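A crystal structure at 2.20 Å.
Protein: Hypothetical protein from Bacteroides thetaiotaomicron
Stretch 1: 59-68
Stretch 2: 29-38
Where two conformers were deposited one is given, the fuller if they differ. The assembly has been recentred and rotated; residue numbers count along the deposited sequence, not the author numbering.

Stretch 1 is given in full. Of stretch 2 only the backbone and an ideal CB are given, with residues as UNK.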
# COMPACT_ATOMS: atom_id res chain seq x y z
N GLU A 59 18.26 2.64 -11.82
CA GLU A 59 19.64 2.28 -12.11
C GLU A 59 20.33 1.67 -10.89
O GLU A 59 21.11 0.72 -11.02
CB GLU A 59 20.45 3.45 -12.69
CG GLU A 59 20.73 3.31 -14.19
CD GLU A 59 21.78 2.24 -14.53
OE1 GLU A 59 22.54 1.80 -13.64
OE2 GLU A 59 21.86 1.84 -15.72
N TRP A 60 20.04 2.20 -9.71
CA TRP A 60 20.58 1.65 -8.48
C TRP A 60 20.16 0.17 -8.36
O TRP A 60 20.96 -0.69 -7.98
CB TRP A 60 20.10 2.49 -7.28
CG TRP A 60 20.65 2.04 -5.97
CD1 TRP A 60 21.73 2.56 -5.31
CD2 TRP A 60 20.16 0.95 -5.17
NE1 TRP A 60 21.94 1.86 -4.13
CE2 TRP A 60 20.99 0.87 -4.02
CE3 TRP A 60 19.12 0.03 -5.32
CZ2 TRP A 60 20.79 -0.10 -3.02
CZ3 TRP A 60 18.91 -0.93 -4.31
CH2 TRP A 60 19.76 -0.99 -3.18
N CYS A 61 18.91 -0.12 -8.71
CA CYS A 61 18.45 -1.51 -8.69
C CYS A 61 19.08 -2.35 -9.79
O CYS A 61 19.53 -3.47 -9.52
CB CYS A 61 16.94 -1.61 -8.76
SG CYS A 61 16.14 -0.93 -7.30
N ARG A 62 19.09 -1.82 -11.01
CA ARG A 62 19.69 -2.51 -12.16
C ARG A 62 21.13 -2.94 -11.87
O ARG A 62 21.53 -4.06 -12.18
CB ARG A 62 19.65 -1.60 -13.39
CG ARG A 62 20.35 -2.16 -14.61
CD ARG A 62 20.22 -1.27 -15.85
NE ARG A 62 18.81 -1.03 -16.20
CZ ARG A 62 18.20 0.15 -16.15
NH1 ARG A 62 16.91 0.22 -16.49
NH2 ARG A 62 18.85 1.27 -15.78
N ALA A 63 21.90 -2.04 -11.25
CA ALA A 63 23.31 -2.31 -10.93
C ALA A 63 23.51 -3.47 -9.95
O ALA A 63 24.60 -4.02 -9.85
CB ALA A 63 23.96 -1.05 -10.39
N ARG A 64 22.45 -3.83 -9.24
CA ARG A 64 22.47 -4.95 -8.31
C ARG A 64 21.74 -6.14 -8.93
O ARG A 64 21.40 -7.12 -8.26
CB ARG A 64 21.85 -4.51 -6.98
CG ARG A 64 22.86 -3.75 -6.10
CD ARG A 64 22.24 -2.69 -5.20
NE ARG A 64 23.28 -1.85 -4.61
CZ ARG A 64 23.76 -0.73 -5.17
NH1 ARG A 64 23.27 -0.29 -6.33
NH2 ARG A 64 24.72 -0.03 -4.57
N GLY A 65 21.50 -6.04 -10.23
CA GLY A 65 20.84 -7.09 -10.98
C GLY A 65 19.38 -7.25 -10.65
O GLY A 65 18.83 -8.35 -10.79
N LEU A 66 18.76 -6.16 -10.18
CA LEU A 66 17.31 -6.15 -9.95
C LEU A 66 16.62 -5.27 -10.98
O LEU A 66 16.84 -4.04 -11.04
CB LEU A 66 16.95 -5.72 -8.51
CG LEU A 66 15.49 -5.41 -8.17
CD1 LEU A 66 14.53 -6.62 -8.43
CD2 LEU A 66 15.35 -4.89 -6.72
N GLU A 67 15.78 -5.92 -11.79
CA GLU A 67 15.07 -5.29 -12.90
C GLU A 67 13.60 -5.56 -12.75
O GLU A 67 13.19 -6.69 -12.43
CB GLU A 67 15.59 -5.83 -14.23
CG GLU A 67 16.04 -4.74 -15.17
CD GLU A 67 17.15 -5.17 -16.14
OE1 GLU A 67 17.05 -6.25 -16.78
OE2 GLU A 67 18.13 -4.39 -16.26
N PHE A 68 12.79 -4.51 -12.98
CA PHE A 68 11.37 -4.55 -12.70
C PHE A 68 10.51 -4.93 -13.91
O PHE A 68 10.85 -4.57 -15.04
CB PHE A 68 10.91 -3.22 -12.08
CG PHE A 68 11.47 -3.00 -10.72
CD1 PHE A 68 10.93 -3.67 -9.62
CD2 PHE A 68 12.58 -2.19 -10.53
CE1 PHE A 68 11.48 -3.50 -8.37
CE2 PHE A 68 13.14 -2.02 -9.28
CZ PHE A 68 12.59 -2.67 -8.21
N UNK A 29 17.17 -7.05 0.95
CA UNK A 29 16.03 -6.56 0.15
C UNK A 29 16.13 -7.08 -1.28
O UNK A 29 15.25 -7.82 -1.75
CB UNK A 29 15.98 -5.03 0.15
N UNK A 30 17.23 -6.72 -1.95
CA UNK A 30 17.44 -7.04 -3.38
C UNK A 30 17.49 -8.55 -3.67
O UNK A 30 16.78 -9.09 -4.54
CB UNK A 30 18.74 -6.40 -3.86
N UNK A 31 18.32 -9.24 -2.92
CA UNK A 31 18.31 -10.67 -2.94
C UNK A 31 16.92 -11.32 -2.75
O UNK A 31 16.61 -12.29 -3.42
CB UNK A 31 19.26 -11.17 -1.85
N UNK A 32 16.11 -10.81 -1.82
CA UNK A 32 14.81 -11.45 -1.51
C UNK A 32 13.86 -11.23 -2.69
O UNK A 32 13.08 -12.11 -3.08
CB UNK A 32 14.21 -10.89 -0.22
N UNK A 33 13.94 -10.03 -3.25
CA UNK A 33 13.13 -9.68 -4.38
C UNK A 33 13.52 -10.54 -5.58
O UNK A 33 12.66 -11.08 -6.28
CB UNK A 33 13.27 -8.19 -4.70
N UNK A 34 14.83 -10.73 -5.80
CA UNK A 34 15.27 -11.60 -6.89
C UNK A 34 14.78 -13.02 -6.67
O UNK A 34 14.32 -13.67 -7.60
CB UNK A 34 16.79 -11.58 -7.02
N UNK A 35 14.88 -13.50 -5.44
CA UNK A 35 14.34 -14.81 -5.14
C UNK A 35 12.86 -14.86 -5.53
O UNK A 35 12.44 -15.85 -6.09
CB UNK A 35 14.53 -15.14 -3.66
N UNK A 36 12.09 -13.81 -5.25
CA UNK A 36 10.65 -13.77 -5.61
C UNK A 36 10.37 -13.86 -7.12
O UNK A 36 9.48 -14.58 -7.56
CB UNK A 36 10.03 -12.48 -5.07
N UNK A 37 11.15 -13.11 -7.90
CA UNK A 37 11.20 -13.24 -9.36
C UNK A 37 11.51 -14.65 -9.85
O UNK A 37 10.87 -15.12 -10.79
CB UNK A 37 12.25 -12.28 -9.92
N UNK A 38 12.50 -15.30 -9.22
CA UNK A 38 12.84 -16.69 -9.53
C UNK A 38 11.59 -17.55 -9.37
O UNK A 38 11.39 -18.50 -10.12
CB UNK A 38 13.97 -17.20 -8.63

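Stretch 2 is a helix throughout, with every phi and psi in the helical range, so no position calls for glycine. Stretch 1 ends a helix, makes a type I turn from R62 to G65, and runs on extended.

Position 29 points toward stretch 1, but nothing of it lies within 5.5 Å of the ideal CB. Small or larger residues could stand here. It is A29, which makes no contact.

Position 30 points toward stretch 1. Its ideal CB is 4.7 Å from L66 CD2, 4.8 Å from R64 CB and 5.5 Å from W60 CZ3. The surroundings are mostly carbon, so a compact apolar residue such as valine, isoleucine or leucine would suit. It is V30, with chi1 in t. Its CG2 lies 4.0 Å from W60 CZ3, and its CG1 lies 4.0 Å from L66 CB.

Position 31 points away and position 32 is out of reach. Stretch 1 sets no demand at either. They are E31 and T32.

Position 33 points toward stretch 1, and its ideal CB is 4.2 Å from L66 CD1. An apolar residue would suit, whether leucine, isoleucine or methionine. It is L33. Its CD1 packs 3.8 Å from L66 CD2, adding a second apolar contact to the leucine.

Position 34 points sideways, with its ideal CB 5.4 Å from G65 O. The turn offers carbonyl oxygens, R64 O among them, so a long donor such as lysine, arginine or glutamine would fit. It is K34. The chain comes back to the turn, with CD 3.7 Å from G65 O, and NZ donates a 3.1 Å hydrogen bond to R64 O.

Positions 35 and 36 are out of reach of stretch 1, which leaves the choice open. They are L35 and L36.

Position 37 points toward stretch 1, but no atom of it is within 5.5 Å of the ideal CB. A long side chain is needed to cross the gap. Beyond L66 the backbone presents E67 O, an acceptor, and E67 N, a donor, so glutamine, lysine or arginine could reach. It is Q37. NE2 donates a short 2.7 Å hydrogen bond to E67 O. A water donates to Q37 OE1 at 2.7 Å and to G65 O at 3.1 Å, and accepts from E67 N at 2.9 Å.

Position 38 is out of reach and could be almost anything. It is Q38.

Stretch 2, residues 29-38: AVETLKLLQQ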
# COMPACT_ATOMS: atom_id res chain seq x y z
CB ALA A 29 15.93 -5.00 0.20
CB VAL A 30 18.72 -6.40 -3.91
CG1 VAL A 30 18.99 -6.94 -5.30
CG2 VAL A 30 18.59 -4.89 -3.94
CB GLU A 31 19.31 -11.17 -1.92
CG GLU A 31 19.11 -12.56 -1.48
CD GLU A 31 20.19 -12.97 -0.50
OE1 GLU A 31 21.28 -12.34 -0.54
OE2 GLU A 31 19.92 -13.91 0.30
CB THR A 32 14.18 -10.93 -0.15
OG1 THR A 32 15.11 -11.18 0.93
CG2 THR A 32 12.85 -11.62 0.18
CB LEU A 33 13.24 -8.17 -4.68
CG LEU A 33 12.50 -7.22 -3.73
CD1 LEU A 33 12.90 -5.74 -3.97
CD2 LEU A 33 10.99 -7.40 -3.85
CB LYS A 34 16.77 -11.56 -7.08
CG LYS A 34 17.20 -10.34 -7.90
CD LYS A 34 18.49 -9.75 -7.39
CE LYS A 34 19.73 -10.52 -7.80
NZ LYS A 34 20.96 -9.94 -7.15
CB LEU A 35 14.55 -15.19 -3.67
CG LEU A 35 14.12 -16.58 -3.21
CD1 LEU A 35 14.59 -17.70 -4.17
CD2 LEU A 35 14.72 -16.79 -1.83
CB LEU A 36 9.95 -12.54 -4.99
CG LEU A 36 9.77 -12.57 -3.46
CD1 LEU A 36 9.32 -11.22 -2.91
CD2 LEU A 36 8.81 -13.70 -2.99
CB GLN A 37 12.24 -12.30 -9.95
CG GLN A 37 11.90 -10.90 -9.81
CD GLN A 37 12.91 -10.03 -10.52
OE1 GLN A 37 14.09 -10.38 -10.58
NE2 GLN A 37 12.45 -8.90 -11.08
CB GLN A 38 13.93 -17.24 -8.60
CG GLN A 38 14.74 -18.39 -9.19
CD GLN A 38 14.80 -19.65 -8.31
OE1 GLN A 38 15.07 -20.74 -8.82
NE2 GLN A 38 14.54 -19.51 -7.01
O HOH W 1 15.95 -8.79 -11.74
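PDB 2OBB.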